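Local coordinates for cyclic GMP-AMP synthase-like receptor (Tribolium castaneum, PDB 7LT2), which senses cytoplasmic double-stranded RNA and, in response, makes the cyclic dinucleotide 2',3'-cGAMP from ATP and GTP as an innate immune signal, at residues Gly56-Phe59 / Leu63-Gly66; Glu246-Leu251 / Ala277-Lys282. All coordinates share one frame; numbering follows the deposited sequence.

Interaction 1: Gly56-Phe59 / Leu63-Gly66; sequences GGSF and LKVG
Ser58 meets Leu63 and Lys64 in a local, partly buried turn contact, where the chain leaves strand 50-56, makes the short helix 58-61 and runs on through a loop to strand 70-77 of the nucleotidyltransferase core. One backbone bond ties the two ends together: Leu63 N donates to Ser58 O at 2.9 Å with an N-H...O angle of 166°. The bond runs from residue i+5 back to residue i, closing a six-residue pi-turn. CB of Ser58 points toward 63-66, and the CA atoms of Ser58 and Leu63 are 4.8 Å apart.

The side chains add van der Waals contact. Ser58 CB stands 3.9 Å from Lys64 N, while Ser58 OG, wedged between its own N and carbonyl carbon (chi1 65°), lies alongside the aliphatic part of Lys64, 3.7 Å from Lys64 CB and 3.6 Å from Lys64 CD. A bend in the lysine chain at chi2 (62°) brings CD back over the hydroxyl before the amino end leads away. Beside it, Lys64 CB rests 3.9 Å from Phe59 CA, whereas the Phe59 ring turns off to form a cation-pi contact with Lys25. On the Leu63 side, Lys266 NZ of helix 258-272 donates a hydrogen bond to Leu63 O.

Ser58 belongs, by similarity, to the ATP site, and its Gly-Gly-Ser context matches the glycine-serine motif of this nucleotidyltransferase superfamily. Across the contact, the hydroxyl's nearest neighbours are carbons of Lys64; the backbone bond that holds the turn uses the carbonyl of Ser58 and does not involve its hydroxyl.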
loop_
_atom_site.group_PDB
_atom_site.type_symbol
_atom_site.label_atom_id
_atom_site.label_comp_id
_atom_site.label_asym_id
_atom_site.label_seq_id
_atom_site.Cartn_x
_atom_site.Cartn_y
_atom_site.Cartn_z
ATOM N N GLY A 56 -1.586 -1.288 4.628
ATOM C CA GLY A 56 -1.200 -1.274 3.230
ATOM C C GLY A 56 0.057 -0.457 3.002
ATOM O O GLY A 56 0.313 0.520 3.706
ATOM N N GLY A 57 0.838 -0.860 2.009
ATOM C CA GLY A 57 1.973 -0.072 1.561
ATOM C C GLY A 57 3.261 -0.875 1.573
ATOM O O GLY A 57 3.320 -2.013 2.019
ATOM N N SER A 58 4.313 -0.230 1.059
ATOM C CA SER A 58 5.590 -0.927 0.907
ATOM C C SER A 58 6.222 -1.270 2.253
ATOM O O SER A 58 6.894 -2.303 2.375
ATOM C CB SER A 58 6.550 -0.087 0.055
ATOM O OG SER A 58 6.903 1.121 0.703
ATOM N N PHE A 59 6.017 -0.432 3.272
ATOM C CA PHE A 59 6.529 -0.747 4.604
ATOM C C PHE A 59 6.003 -2.097 5.095
ATOM O O PHE A 59 6.772 -2.939 5.573
ATOM C CB PHE A 59 6.167 0.382 5.578
ATOM C CG PHE A 59 6.577 0.118 7.004
ATOM C CD1 PHE A 59 7.889 -0.194 7.316
ATOM C CD2 PHE A 59 5.650 0.192 8.031
ATOM C CE1 PHE A 59 8.267 -0.433 8.625
ATOM C CE2 PHE A 59 6.020 -0.047 9.342
ATOM C CZ PHE A 59 7.330 -0.359 9.640
ATOM N N LEU A 63 8.990 -3.977 1.409
ATOM C CA LEU A 63 9.585 -3.491 0.168
ATOM C C LEU A 63 9.986 -2.021 0.235
ATOM O O LEU A 63 10.302 -1.429 -0.806
ATOM C CB LEU A 63 8.612 -3.700 -0.999
ATOM C CG LEU A 63 8.215 -5.137 -1.338
ATOM C CD1 LEU A 63 7.162 -5.132 -2.442
ATOM C CD2 LEU A 63 9.428 -5.957 -1.750
ATOM N N LYS A 64 9.992 -1.414 1.421
ATOM C CA LYS A 64 10.343 -0.005 1.548
ATOM C C LYS A 64 11.854 0.185 1.461
ATOM O O LYS A 64 12.614 -0.505 2.148
ATOM C CB LYS A 64 9.815 0.562 2.869
ATOM C CG LYS A 64 10.198 2.027 3.128
ATOM C CD LYS A 64 9.626 2.955 2.058
ATOM C CE LYS A 64 10.095 4.387 2.260
ATOM N NZ LYS A 64 9.762 5.245 1.098
ATOM N N VAL A 65 12.279 1.120 0.613
ATOM C CA VAL A 65 13.681 1.510 0.496
ATOM C C VAL A 65 13.935 2.679 1.440
ATOM O O VAL A 65 13.298 3.732 1.323
ATOM C CB VAL A 65 14.026 1.894 -0.951
ATOM C CG1 VAL A 65 15.457 2.416 -1.040
ATOM C CG2 VAL A 65 13.822 0.709 -1.882
ATOM N N GLY A 66 14.872 2.504 2.371
ATOM C CA GLY A 66 15.229 3.588 3.267
ATOM C C GLY A 66 14.291 3.701 4.459
ATOM O O GLY A 66 13.562 2.772 4.807
#

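Interaction 2: Glu246-Leu251 / Ala277-Lys282; sequences EQERVL and ASYYIK
Glu248 bridges two helices, each oxygen of its carboxylate taking one bond from helix 278-291: Lys282 NZ forms a salt bridge to Glu248 OE1 at 2.7 Å, and Tyr279 OH donates to Glu248 OE2, also at 2.7 Å. The ammonium meets OE1 nearly along the C-O axis; the phenol arrives on the syn side of OE2, 24° out of the carboxylate plane. Carboxylate and ring are turned 28° apart, and Glu248 OE1 sits in the ring plane at its edge, 3.5 Å from Tyr279 CE1. Extended chains carry both charged ends inward, Lys282 with CG anti to its N (chi1 -169°).

This polar knot is close; the backbones are not. The nearest CA atoms, those of Glu248 and Lys282, stand 9.2 Å apart. Tyr279, partly exposed, forms the looser, more solvent-near side of the contact, whereas Glu248 and Lys282 are buried. The knot is also cross-braced: Trp325 NE1 gives a second bond to Glu248 OE2, and Lys282 NZ has a further partner in Asp61.

The contact joins the Mab-21 nucleotidyltransferase and HhH/H2TH-like family regions, and all three residues are assigned by similarity to the ATP site of this cGAS-like enzyme.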
loop_
_atom_site.group_PDB
_atom_site.type_symbol
_atom_site.label_atom_id
_atom_site.label_comp_id
_atom_site.label_asym_id
_atom_site.label_seq_id
_atom_site.Cartn_x
_atom_site.Cartn_y
_atom_site.Cartn_z
ATOM N N GLU A 246 -3.835 -7.967 -0.168
ATOM C CA GLU A 246 -3.670 -9.082 0.757
ATOM C C GLU A 246 -3.146 -10.312 0.029
ATOM O O GLU A 246 -2.273 -11.022 0.545
ATOM C CB GLU A 246 -4.988 -9.386 1.472
ATOM C CG GLU A 246 -4.794 -10.221 2.739
ATOM C CD GLU A 246 -5.759 -9.842 3.848
ATOM O OE1 GLU A 246 -6.830 -9.281 3.542
ATOM O OE2 GLU A 246 -5.440 -10.104 5.027
ATOM N N GLN A 247 -3.638 -10.556 -1.189
ATOM C CA GLN A 247 -3.145 -11.673 -1.990
ATOM C C GLN A 247 -1.742 -11.404 -2.526
ATOM O O GLN A 247 -0.909 -12.317 -2.568
ATOM C CB GLN A 247 -4.111 -11.952 -3.141
ATOM C CG GLN A 247 -5.441 -12.557 -2.695
ATOM C CD GLN A 247 -6.426 -11.521 -2.180
ATOM O OE1 GLN A 247 -6.265 -10.318 -2.408
ATOM N NE2 GLN A 247 -7.459 -11.987 -1.485
ATOM N N GLU A 248 -1.466 -10.165 -2.949
ATOM C CA GLU A 248 -0.120 -9.825 -3.410
ATOM C C GLU A 248 0.915 -10.057 -2.317
ATOM O O GLU A 248 2.038 -10.501 -2.596
ATOM C CB GLU A 248 -0.071 -8.367 -3.879
ATOM C CG GLU A 248 -0.822 -8.100 -5.170
ATOM C CD GLU A 248 -0.909 -6.619 -5.510
ATOM O OE1 GLU A 248 -0.208 -5.810 -4.868
ATOM O OE2 GLU A 248 -1.672 -6.266 -6.430
ATOM N N ARG A 249 0.565 -9.747 -1.069
ATOM C CA ARG A 249 1.512 -9.917 0.027
ATOM C C ARG A 249 1.877 -11.385 0.222
ATOM O O ARG A 249 3.021 -11.705 0.564
ATOM C CB ARG A 249 0.933 -9.323 1.314
ATOM C CG ARG A 249 1.923 -9.284 2.470
ATOM C CD ARG A 249 1.450 -8.349 3.560
ATOM N NE ARG A 249 1.403 -6.961 3.110
ATOM C CZ ARG A 249 0.757 -5.995 3.749
ATOM N NH1 ARG A 249 0.098 -6.230 4.870
ATOM N NH2 ARG A 249 0.768 -4.762 3.244
ATOM N N VAL A 250 0.921 -12.295 0.009
ATOM C CA VAL A 250 1.228 -13.722 0.110
ATOM C C VAL A 250 2.086 -14.168 -1.069
ATOM O O VAL A 250 3.035 -14.946 -0.904
ATOM C CB VAL A 250 -0.068 -14.550 0.212
ATOM C CG1 VAL A 250 0.248 -16.045 0.325
ATOM C CG2 VAL A 250 -0.891 -14.090 1.401
ATOM N N LEU A 251 1.784 -13.666 -2.270
ATOM C CA LEU A 251 2.548 -14.031 -3.462
ATOM C C LEU A 251 4.029 -13.683 -3.321
ATOM O O LEU A 251 4.894 -14.438 -3.787
ATOM C CB LEU A 251 1.962 -13.340 -4.698
ATOM C CG LEU A 251 0.691 -13.923 -5.321
ATOM C CD1 LEU A 251 0.166 -13.000 -6.411
ATOM C CD2 LEU A 251 0.967 -15.320 -5.886
ATOM N N ALA A 277 6.658 4.523 -11.168
ATOM C CA ALA A 277 6.097 4.332 -9.839
ATOM C C ALA A 277 6.505 2.978 -9.259
ATOM O O ALA A 277 6.684 1.993 -9.982
ATOM C CB ALA A 277 4.572 4.440 -9.885
ATOM N N SER A 278 6.638 2.938 -7.930
ATOM C CA SER A 278 7.065 1.712 -7.261
ATOM C C SER A 278 6.123 0.547 -7.547
ATOM O O SER A 278 6.573 -0.595 -7.686
ATOM C CB SER A 278 7.182 1.950 -5.756
ATOM O OG SER A 278 8.216 2.876 -5.471
ATOM N N TYR A 279 4.815 0.806 -7.647
ATOM C CA TYR A 279 3.891 -0.300 -7.890
ATOM C C TYR A 279 4.119 -0.929 -9.257
ATOM O O TYR A 279 3.788 -2.104 -9.457
ATOM C CB TYR A 279 2.436 0.158 -7.759
ATOM C CG TYR A 279 1.440 -0.989 -7.834
ATOM C CD1 TYR A 279 1.366 -1.943 -6.820
ATOM C CD2 TYR A 279 0.585 -1.122 -8.919
ATOM C CE1 TYR A 279 0.455 -2.995 -6.886
ATOM C CE2 TYR A 279 -0.328 -2.164 -8.990
ATOM C CZ TYR A 279 -0.385 -3.100 -7.978
ATOM O OH TYR A 279 -1.299 -4.130 -8.065
ATOM N N TYR A 280 4.672 -0.170 -10.207
ATOM C CA TYR A 280 4.969 -0.748 -11.512
ATOM C C TYR A 280 6.089 -1.774 -11.404
ATOM O O TYR A 280 6.073 -2.797 -12.099
ATOM C CB TYR A 280 5.342 0.346 -12.521
ATOM C CG TYR A 280 4.344 1.486 -12.630
ATOM C CD1 TYR A 280 3.050 1.365 -12.136
ATOM C CD2 TYR A 280 4.702 2.681 -13.233
ATOM C CE1 TYR A 280 2.145 2.409 -12.230
ATOM C CE2 TYR A 280 3.804 3.729 -13.340
ATOM C CZ TYR A 280 2.529 3.585 -12.835
ATOM O OH TYR A 280 1.630 4.625 -12.932
ATOM N N ILE A 281 7.072 -1.515 -10.537
ATOM C CA ILE A 281 8.125 -2.497 -10.290
ATOM C C ILE A 281 7.561 -3.704 -9.553
ATOM O O ILE A 281 7.859 -4.855 -9.897
ATOM C CB ILE A 281 9.287 -1.849 -9.518
ATOM C CG1 ILE A 281 9.973 -0.795 -10.387
ATOM C CG2 ILE A 281 10.299 -2.902 -9.081
ATOM C CD1 ILE A 281 10.925 0.098 -9.620
ATOM N N LYS A 282 6.737 -3.463 -8.526
ATOM C CA LYS A 282 6.065 -4.565 -7.840
ATOM C C LYS A 282 5.284 -5.420 -8.828
ATOM O O LYS A 282 5.332 -6.655 -8.768
ATOM C CB LYS A 282 5.135 -4.016 -6.755
ATOM C CG LYS A 282 4.578 -5.077 -5.805
ATOM C CD LYS A 282 3.486 -4.500 -4.912
ATOM C CE LYS A 282 2.977 -5.534 -3.911
ATOM N NZ LYS A 282 1.779 -5.037 -3.174
#

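Overall arrangement
Interactions 1 and 2 lie with their centres about 10 Å apart and touch directly: Leu63 CD1 packs 4.2 Å from Lys282 CG, and Gly57 O comes within 3.9 Å of Arg249 NH2. Asp61, at the end of helix 58-61 and between the two segments of interaction 1, forms salt bridges with both Arg249 and Lys282, fastening that turn to both helices of interaction 2. By similarity the two contacts contribute to one ATP site. The side chain of Ser58 is about 4 Å from that of Lys266. The side chain of Lys282 is about 7 Å from that of Lys266. The observed manganese ion sits apart, at residues Ile289, Glu290 and Lys292, where helix 278-291 ends.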